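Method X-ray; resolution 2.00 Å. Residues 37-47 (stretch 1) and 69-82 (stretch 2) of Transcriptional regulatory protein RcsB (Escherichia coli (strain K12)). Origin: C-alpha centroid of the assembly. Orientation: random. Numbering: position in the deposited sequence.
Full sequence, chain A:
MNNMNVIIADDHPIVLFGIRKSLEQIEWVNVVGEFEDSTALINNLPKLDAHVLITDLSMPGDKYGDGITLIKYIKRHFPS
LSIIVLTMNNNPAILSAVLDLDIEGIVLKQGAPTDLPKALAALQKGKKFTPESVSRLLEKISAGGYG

Stretch 1 37-47: DSTALINNLPK
Stretch 2 69-82: TLIKYIKRHFPSLS

Two helices that run side by side in the same direction can pack together through carbon contacts, without a hydrogen bond between them, and this pair from RcsB is a compact example. Helix 38-44 and helix 69-77 are almost exactly parallel, their axes inclined by 3° with a closest approach of 12.1 Å. The register advances four residues at a time on both sides: Ser38 CA lies 7.8 Å from Leu70 CA, Ile42 CA 8.0 Å from Ile74 CA, and Pro46 CA 8.5 Å from Phe78 CA. No hydrogen bond crosses between the stretches, and the 404 Å² they bury is closed by carbon contacts.

Stretch 1 opens with Asp37, extended (phi/psi -154/139) with chi1 t, at the N-cap. Its OD1 accepts from Thr39 N at 2.6 Å and, weakly, from Ala40 N at 3.5 Å, satisfying amides that the first turn of a helix leaves without backbone partners. Ser38 follows, buried, with chi1 p. Its CB rests 3.9 Å from Leu70 CD1; the small side chain suits this close approach, and its hydroxyl is hydrogen-bonded elsewhere in the structure. Leu70 adopts the t,p rotamer.

Thr39 turns away from the partner helix, and Leu41, though directed toward it, stays just beyond contact range. The central residue is Ile42, a beta-branched side chain in the m,m rotamer. Its CG2 meets Tyr73 CE1 at 3.6 Å, approaching the ring obliquely, and its CD1 reaches Ile74 CG1 at 3.8 Å, Phe78 CE2 at 4.2 Å and Leu70 CD1 at 4.3 Å. Ile42, wholly apolar, touches four neighbours, and its CD1 is near all of them. Tyr73 (chi1 t, chi2 -80°) supplies a ring carbon to the contact; Ile74 (m,t) leaves its backbone sideways, but the end of its side chain comes nearer.

The CA-to-CB bonds of Asn43 and Asn44 point away, although the end of Asn43 comes nearer; neither makes contact. Asn44 secures its own helix: its ND2 donates to Ala40 O at 2.8 Å, and its OD1 accepts from Lys47 NZ at 3.1 Å.

Residues 45-47 form a 3-10 segment, in which Lys47 N bonds to Asn44 O at 2.8 Å. Leu45 has an off-well chi1 of -108° with chi2 t. Its CB lies 3.8 Å from Phe78 CZ, over one ring face, and its CD1 makes a CH-pi contact 4.2 Å from the Phe78 ring centroid, 21° off the normal. Leu45 CD2 meets Leu81 CD2 at 3.8 Å, Leu81 being t,p.

Phe78 (chi1 m, chi2 -79°) is the first residue after its helix to leave helical angles, at -132/66, and starts a type I turn closed by Leu81 N to Phe78 O at 3.1 Å. The turn brings Leu81 back toward stretch 1. Pro46, exposed and C-gamma exo, places CG 3.9 Å from Phe78 CE1 at the ring edge, so one flat aromatic serves leucine with its face and proline with its edge.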

ATOM      1  N   ASP A  37      -7.424  -1.140  13.454  1.00 27.92           N
ATOM      2  CA  ASP A  37      -7.631  -0.377  14.686  1.00 28.55           C
ATOM      3  C   ASP A  37      -7.188  -1.326  15.772  1.00 27.36           C
ATOM      4  O   ASP A  37      -7.491  -2.515  15.699  1.00 27.41           O
ATOM      5  CB  ASP A  37      -9.136   0.026  14.780  1.00 32.57           C
ATOM      6  CG  ASP A  37      -9.520   0.718  16.080  1.00 38.06           C
ATOM      7  OD1 ASP A  37      -9.433   0.053  17.109  1.00 40.28           O
ATOM      8  OD2 ASP A  37      -9.999   1.902  16.097  1.00 42.34           O
ATOM      9  N   SER A  38      -6.483  -0.843  16.779  1.00 25.30           N
ATOM     10  CA  SER A  38      -5.991  -1.773  17.775  1.00 26.23           C
ATOM     11  C   SER A  38      -7.092  -2.234  18.735  1.00 26.60           C
ATOM     12  O   SER A  38      -6.910  -3.237  19.418  1.00 25.26           O
ATOM     13  CB  SER A  38      -4.868  -1.133  18.595  1.00 28.33           C
ATOM     14  OG  SER A  38      -5.264   0.024  19.299  1.00 27.90           O
ATOM     15  N   THR A  39      -8.242  -1.527  18.824  1.00 26.39           N
ATOM     16  CA  THR A  39      -9.309  -2.025  19.648  1.00 28.87           C
ATOM     17  C   THR A  39      -9.946  -3.303  19.081  1.00 28.35           C
ATOM     18  O   THR A  39     -10.212  -4.265  19.807  1.00 26.95           O
ATOM     19  CB  THR A  39     -10.416  -0.983  19.810  1.00 31.02           C
ATOM     20  OG1 THR A  39      -9.854   0.157  20.439  1.00 33.38           O
ATOM     21  CG2 THR A  39     -11.547  -1.522  20.670  1.00 32.59           C
ATOM     22  N   ALA A  40     -10.233  -3.270  17.787  1.00 28.40           N
ATOM     23  CA  ALA A  40     -10.703  -4.425  17.068  1.00 27.18           C
ATOM     24  C   ALA A  40      -9.688  -5.558  17.148  1.00 26.36           C
ATOM     25  O   ALA A  40     -10.041  -6.688  17.428  1.00 26.99           O
ATOM     26  CB  ALA A  40     -10.998  -4.041  15.595  1.00 28.48           C
ATOM     27  N   LEU A  41      -8.423  -5.260  16.937  1.00 25.16           N
ATOM     28  CA  LEU A  41      -7.379  -6.236  17.125  1.00 24.57           C
ATOM     29  C   LEU A  41      -7.385  -6.964  18.486  1.00 25.39           C
ATOM     30  O   LEU A  41      -7.406  -8.218  18.557  1.00 24.17           O
ATOM     31  CB  LEU A  41      -6.018  -5.528  17.013  1.00 25.76           C
ATOM     32  CG  LEU A  41      -4.776  -6.399  17.275  1.00 24.38           C
ATOM     33  CD1 LEU A  41      -4.709  -7.602  16.365  1.00 24.81           C
ATOM     34  CD2 LEU A  41      -3.515  -5.606  17.014  1.00 25.71           C
ATOM     35  N   ILE A  42      -7.321  -6.176  19.533  1.00 25.32           N
ATOM     36  CA  ILE A  42      -7.206  -6.677  20.884  1.00 27.18           C
ATOM     37  C   ILE A  42      -8.475  -7.405  21.275  1.00 28.07           C
ATOM     38  O   ILE A  42      -8.407  -8.443  21.904  1.00 26.40           O
ATOM     39  CB  ILE A  42      -6.905  -5.543  21.895  1.00 28.48           C
ATOM     40  CG1 ILE A  42      -5.504  -4.929  21.698  1.00 30.52           C
ATOM     41  CG2 ILE A  42      -7.142  -5.986  23.365  1.00 28.79           C
ATOM     42  CD1 ILE A  42      -4.416  -5.944  21.578  1.00 33.61           C
ATOM     43  N   ASN A  43      -9.625  -6.880  20.858  1.00 29.22           N
ATOM     44  CA  ASN A  43     -10.901  -7.538  21.128  1.00 32.02           C
ATOM     45  C   ASN A  43     -11.044  -8.889  20.529  1.00 30.29           C
ATOM     46  O   ASN A  43     -11.633  -9.748  21.147  1.00 30.28           O
ATOM     47  CB  ASN A  43     -12.098  -6.723  20.661  1.00 35.23           C
ATOM     48  CG  ASN A  43     -12.454  -5.643  21.593  1.00 40.07           C
ATOM     49  OD1 ASN A  43     -12.036  -5.625  22.728  1.00 45.08           O
ATOM     50  ND2 ASN A  43     -13.198  -4.684  21.098  1.00 47.71           N
ATOM     51  N   ASN A  44     -10.485  -9.091  19.349  1.00 28.29           N
ATOM     52  CA  ASN A  44     -10.658 -10.357  18.650  1.00 28.45           C
ATOM     53  C   ASN A  44      -9.464 -11.286  18.735  1.00 28.73           C
ATOM     54  O   ASN A  44      -9.619 -12.450  18.507  1.00 29.14           O
ATOM     55  CB  ASN A  44     -10.977 -10.056  17.239  1.00 29.08           C
ATOM     56  CG  ASN A  44     -12.323  -9.479  17.124  1.00 31.47           C
ATOM     57  OD1 ASN A  44     -13.323 -10.172  17.334  1.00 36.70           O
ATOM     58  ND2 ASN A  44     -12.395  -8.166  16.953  1.00 32.70           N
ATOM     59  N   LEU A  45      -8.318 -10.796  19.145  1.00 27.96           N
ATOM     60  CA  LEU A  45      -7.137 -11.632  19.362  1.00 30.31           C
ATOM     61  C   LEU A  45      -7.384 -12.971  20.089  1.00 30.41           C
ATOM     62  O   LEU A  45      -6.975 -13.989  19.592  1.00 32.02           O
ATOM     63  CB  LEU A  45      -5.983 -10.864  20.044  1.00 30.58           C
ATOM     64  CG  LEU A  45      -4.804 -10.546  19.107  1.00 32.56           C
ATOM     65  CD1 LEU A  45      -3.847  -9.532  19.701  1.00 34.03           C
ATOM     66  CD2 LEU A  45      -4.053 -11.789  18.778  1.00 33.93           C
ATOM     67  N   PRO A  46      -8.033 -12.962  21.250  1.00 30.81           N
ATOM     68  CA  PRO A  46      -8.242 -14.254  21.941  1.00 32.08           C
ATOM     69  C   PRO A  46      -9.038 -15.262  21.112  1.00 32.00           C
ATOM     70  O   PRO A  46      -8.957 -16.480  21.355  1.00 31.31           O
ATOM     71  CB  PRO A  46      -9.023 -13.875  23.194  1.00 32.85           C
ATOM     72  CG  PRO A  46      -8.764 -12.379  23.374  1.00 32.80           C
ATOM     73  CD  PRO A  46      -8.654 -11.845  21.964  1.00 31.27           C
ATOM     74  N   LYS A  47      -9.787 -14.777  20.119  1.00 32.56           N
ATOM     75  CA  LYS A  47     -10.704 -15.643  19.330  1.00 33.15           C
ATOM     76  C   LYS A  47     -10.069 -16.362  18.100  1.00 35.04           C
ATOM     77  O   LYS A  47     -10.726 -17.152  17.395  1.00 35.71           O
ATOM     78  CB  LYS A  47     -11.932 -14.843  18.889  1.00 33.99           C
ATOM     79  CG  LYS A  47     -12.661 -14.089  19.992  1.00 35.92           C
ATOM     80  CD  LYS A  47     -13.632 -13.099  19.309  1.00 37.77           C
ATOM     81  CE  LYS A  47     -14.261 -12.134  20.260  1.00 38.36           C
ATOM     82  NZ  LYS A  47     -15.250 -11.303  19.528  1.00 39.85           N
ATOM     83  N   THR A  69       3.107   1.720  23.688  1.00 33.19           N
ATOM     84  CA  THR A  69       1.967   1.423  24.556  1.00 32.77           C
ATOM     85  C   THR A  69       1.215   0.196  24.132  1.00 30.58           C
ATOM     86  O   THR A  69       0.987  -0.685  24.910  1.00 29.33           O
ATOM     87  CB  THR A  69       1.047   2.644  24.533  1.00 34.68           C
ATOM     88  OG1 THR A  69       1.768   3.741  25.073  1.00 35.38           O
ATOM     89  CG2 THR A  69      -0.222   2.436  25.331  1.00 36.45           C
ATOM     90  N   LEU A  70       0.984   0.064  22.836  1.00 29.67           N
ATOM     91  CA  LEU A  70       0.292  -1.104  22.313  1.00 26.81           C
ATOM     92  C   LEU A  70       1.180  -2.322  22.425  1.00 27.58           C
ATOM     93  O   LEU A  70       0.715  -3.372  22.849  1.00 27.04           O
ATOM     94  CB  LEU A  70      -0.062  -0.869  20.854  1.00 27.01           C
ATOM     95  CG  LEU A  70      -0.766  -2.066  20.205  1.00 27.45           C
ATOM     96  CD1 LEU A  70      -2.078  -2.425  20.919  1.00 26.99           C
ATOM     97  CD2 LEU A  70      -0.953  -1.790  18.740  1.00 27.80           C
ATOM     98  N   ILE A  71       2.442  -2.192  22.102  1.00 27.59           N
ATOM     99  CA  ILE A  71       3.327  -3.348  22.290  1.00 30.47           C
ATOM    100  C   ILE A  71       3.373  -3.880  23.701  1.00 30.16           C
ATOM    101  O   ILE A  71       3.320  -5.101  23.919  1.00 29.87           O
ATOM    102  CB  ILE A  71       4.757  -3.104  21.795  1.00 34.15           C
ATOM    103  CG1 ILE A  71       4.819  -2.870  20.287  1.00 33.62           C
ATOM    104  CG2 ILE A  71       5.673  -4.301  22.128  1.00 36.46           C
ATOM    105  CD1 ILE A  71       3.807  -3.660  19.534  1.00 35.13           C
ATOM    106  N   LYS A  72       3.490  -2.988  24.642  1.00 32.54           N
ATOM    107  CA  LYS A  72       3.475  -3.340  26.075  1.00 32.91           C
ATOM    108  C   LYS A  72       2.197  -4.041  26.473  1.00 30.44           C
ATOM    109  O   LYS A  72       2.209  -5.019  27.193  1.00 30.74           O
ATOM    110  CB  LYS A  72       3.608  -2.072  26.914  1.00 36.23           C
ATOM    111  CG  LYS A  72       5.010  -1.543  26.987  1.00 41.40           C
ATOM    112  CD  LYS A  72       5.047  -0.230  27.780  1.00 46.04           C
ATOM    113  CE  LYS A  72       6.062  -0.332  28.881  1.00 52.36           C
ATOM    114  NZ  LYS A  72       6.402   1.030  29.307  1.00 58.61           N
ATOM    115  N   TYR A  73       1.084  -3.532  26.019  1.00 29.51           N
ATOM    116  CA  TYR A  73      -0.194  -4.201  26.206  1.00 28.76           C
ATOM    117  C   TYR A  73      -0.167  -5.660  25.689  1.00 27.18           C
ATOM    118  O   TYR A  73      -0.497  -6.605  26.435  1.00 25.18           O
ATOM    119  CB  TYR A  73      -1.353  -3.381  25.584  1.00 29.63           C
ATOM    120  CG  TYR A  73      -2.688  -3.955  25.954  1.00 31.49           C
ATOM    121  CD1 TYR A  73      -3.184  -5.073  25.277  1.00 31.87           C
ATOM    122  CD2 TYR A  73      -3.395  -3.503  27.092  1.00 33.89           C
ATOM    123  CE1 TYR A  73      -4.349  -5.704  25.664  1.00 31.30           C
ATOM    124  CE2 TYR A  73      -4.611  -4.107  27.457  1.00 35.32           C
ATOM    125  CZ  TYR A  73      -5.074  -5.202  26.740  1.00 33.74           C
ATOM    126  OH  TYR A  73      -6.197  -5.869  27.041  1.00 34.88           O
ATOM    127  N   ILE A  74       0.249  -5.848  24.451  1.00 26.20           N
ATOM    128  CA  ILE A  74       0.266  -7.204  23.823  1.00 26.28           C
ATOM    129  C   ILE A  74       1.261  -8.138  24.516  1.00 27.52           C
ATOM    130  O   ILE A  74       0.951  -9.338  24.748  1.00 26.77           O
ATOM    131  CB  ILE A  74       0.543  -7.113  22.318  1.00 27.54           C
ATOM    132  CG1 ILE A  74      -0.596  -6.341  21.654  1.00 28.80           C
ATOM    133  CG2 ILE A  74       0.612  -8.496  21.693  1.00 26.38           C
ATOM    134  CD1 ILE A  74      -0.336  -5.937  20.271  1.00 30.94           C
ATOM    135  N   LYS A  75       2.448  -7.632  24.860  1.00 27.42           N
ATOM    136  CA  LYS A  75       3.427  -8.483  25.532  1.00 31.20           C
ATOM    137  C   LYS A  75       2.941  -8.979  26.844  1.00 29.84           C
ATOM    138  O   LYS A  75       3.250 -10.080  27.221  1.00 29.31           O
ATOM    139  CB  LYS A  75       4.760  -7.812  25.807  1.00 36.18           C
ATOM    140  CG  LYS A  75       5.524  -7.286  24.620  1.00 41.15           C
ATOM    141  CD  LYS A  75       5.812  -8.318  23.549  1.00 48.80           C
ATOM    142  CE  LYS A  75       6.895  -9.354  23.908  1.00 57.92           C
ATOM    143  NZ  LYS A  75       7.147 -10.257  22.707  1.00 65.12           N
ATOM    144  N   ARG A  76       2.156  -8.166  27.522  1.00 30.67           N
ATOM    145  CA  ARG A  76       1.638  -8.537  28.839  1.00 32.94           C
ATOM    146  C   ARG A  76       0.462  -9.464  28.731  1.00 30.80           C
ATOM    147  O   ARG A  76       0.363 -10.447  29.460  1.00 30.56           O
ATOM    148  CB  ARG A  76       1.262  -7.248  29.507  1.00 34.07           C
ATOM    149  CG  ARG A  76       0.814  -7.402  30.868  1.00 37.20           C
ATOM    150  CD  ARG A  76       0.892  -6.055  31.570  1.00 40.00           C
ATOM    151  NE  ARG A  76       0.115  -6.347  32.728  1.00 41.59           N
ATOM    152  CZ  ARG A  76      -1.204  -6.198  32.799  1.00 44.52           C
ATOM    153  NH1 ARG A  76      -1.886  -5.589  31.856  1.00 41.91           N
ATOM    154  NH2 ARG A  76      -1.825  -6.596  33.899  1.00 46.96           N
ATOM    155  N   HIS A  77      -0.484  -9.129  27.856  1.00 28.40           N
ATOM    156  CA  HIS A  77      -1.725  -9.911  27.775  1.00 28.71           C
ATOM    157  C   HIS A  77      -1.661 -11.144  26.846  1.00 28.04           C
ATOM    158  O   HIS A  77      -2.446 -12.057  27.010  1.00 28.24           O
ATOM    159  CB  HIS A  77      -2.889  -9.009  27.311  1.00 30.37           C
ATOM    160  CG  HIS A  77      -3.338  -8.045  28.354  1.00 31.70           C
ATOM    161  ND1 HIS A  77      -4.200  -8.406  29.374  1.00 32.45           N
ATOM    162  CD2 HIS A  77      -2.990  -6.759  28.592  1.00 33.89           C
ATOM    163  CE1 HIS A  77      -4.411  -7.357  30.150  1.00 34.56           C
ATOM    164  NE2 HIS A  77      -3.705  -6.342  29.692  1.00 35.04           N
ATOM    165  N   PHE A  78      -0.759 -11.170  25.891  1.00 26.67           N
ATOM    166  CA  PHE A  78      -0.562 -12.283  24.925  1.00 27.81           C
ATOM    167  C   PHE A  78       0.947 -12.592  24.904  1.00 28.40           C
ATOM    168  O   PHE A  78       1.665 -12.366  23.901  1.00 27.59           O
ATOM    169  CB  PHE A  78      -1.097 -11.907  23.545  1.00 27.71           C
ATOM    170  CG  PHE A  78      -2.531 -11.384  23.586  1.00 28.56           C
ATOM    171  CD1 PHE A  78      -3.592 -12.264  23.680  1.00 31.56           C
ATOM    172  CD2 PHE A  78      -2.789 -10.056  23.594  1.00 28.10           C
ATOM    173  CE1 PHE A  78      -4.902 -11.803  23.728  1.00 33.03           C
ATOM    174  CE2 PHE A  78      -4.083  -9.588  23.644  1.00 28.76           C
ATOM    175  CZ  PHE A  78      -5.126 -10.454  23.691  1.00 30.77           C
ATOM    176  N   PRO A  79       1.465 -13.080  26.020  1.00 29.70           N
ATOM    177  CA  PRO A  79       2.953 -13.112  26.089  1.00 32.19           C
ATOM    178  C   PRO A  79       3.710 -14.068  25.145  1.00 33.70           C
ATOM    179  O   PRO A  79       4.897 -13.850  24.937  1.00 37.97           O
ATOM    180  CB  PRO A  79       3.242 -13.450  27.557  1.00 34.37           C
ATOM    181  CG  PRO A  79       2.020 -14.138  28.022  1.00 33.70           C
ATOM    182  CD  PRO A  79       0.849 -13.577  27.264  1.00 31.80           C
ATOM    183  N   SER A  80       3.081 -15.058  24.546  1.00 31.63           N
ATOM    184  CA  SER A  80       3.754 -15.909  23.553  1.00 32.82           C
ATOM    185  C   SER A  80       3.443 -15.547  22.099  1.00 30.46           C
ATOM    186  O   SER A  80       3.886 -16.228  21.199  1.00 34.54           O
ATOM    187  CB  SER A  80       3.399 -17.334  23.807  1.00 34.41           C
ATOM    188  OG  SER A  80       3.694 -17.627  25.158  1.00 38.50           O
ATOM    189  N   LEU A  81       2.693 -14.463  21.883  1.00 29.12           N
ATOM    190  CA  LEU A  81       2.395 -14.002  20.524  1.00 28.69           C
ATOM    191  C   LEU A  81       3.639 -13.308  19.981  1.00 28.87           C
ATOM    192  O   LEU A  81       4.174 -12.377  20.620  1.00 29.79           O
ATOM    193  CB  LEU A  81       1.232 -13.039  20.538  1.00 27.24           C
ATOM    194  CG  LEU A  81       0.756 -12.531  19.187  1.00 26.96           C
ATOM    195  CD1 LEU A  81       0.224 -13.643  18.308  1.00 27.03           C
ATOM    196  CD2 LEU A  81      -0.303 -11.466  19.378  1.00 26.67           C
ATOM    197  N   SER A  82       4.096 -13.769  18.831  1.00 28.67           N
ATOM    198  CA  SER A  82       5.314 -13.213  18.230  1.00 27.99           C
ATOM    199  C   SER A  82       4.863 -12.011  17.493  1.00 26.73           C
ATOM    200  O   SER A  82       3.753 -11.964  16.999  1.00 26.13           O
ATOM    201  CB  SER A  82       5.966 -14.195  17.303  1.00 28.34           C
ATOM    202  OG  SER A  82       6.378 -15.346  17.988  1.00 29.22           O
TER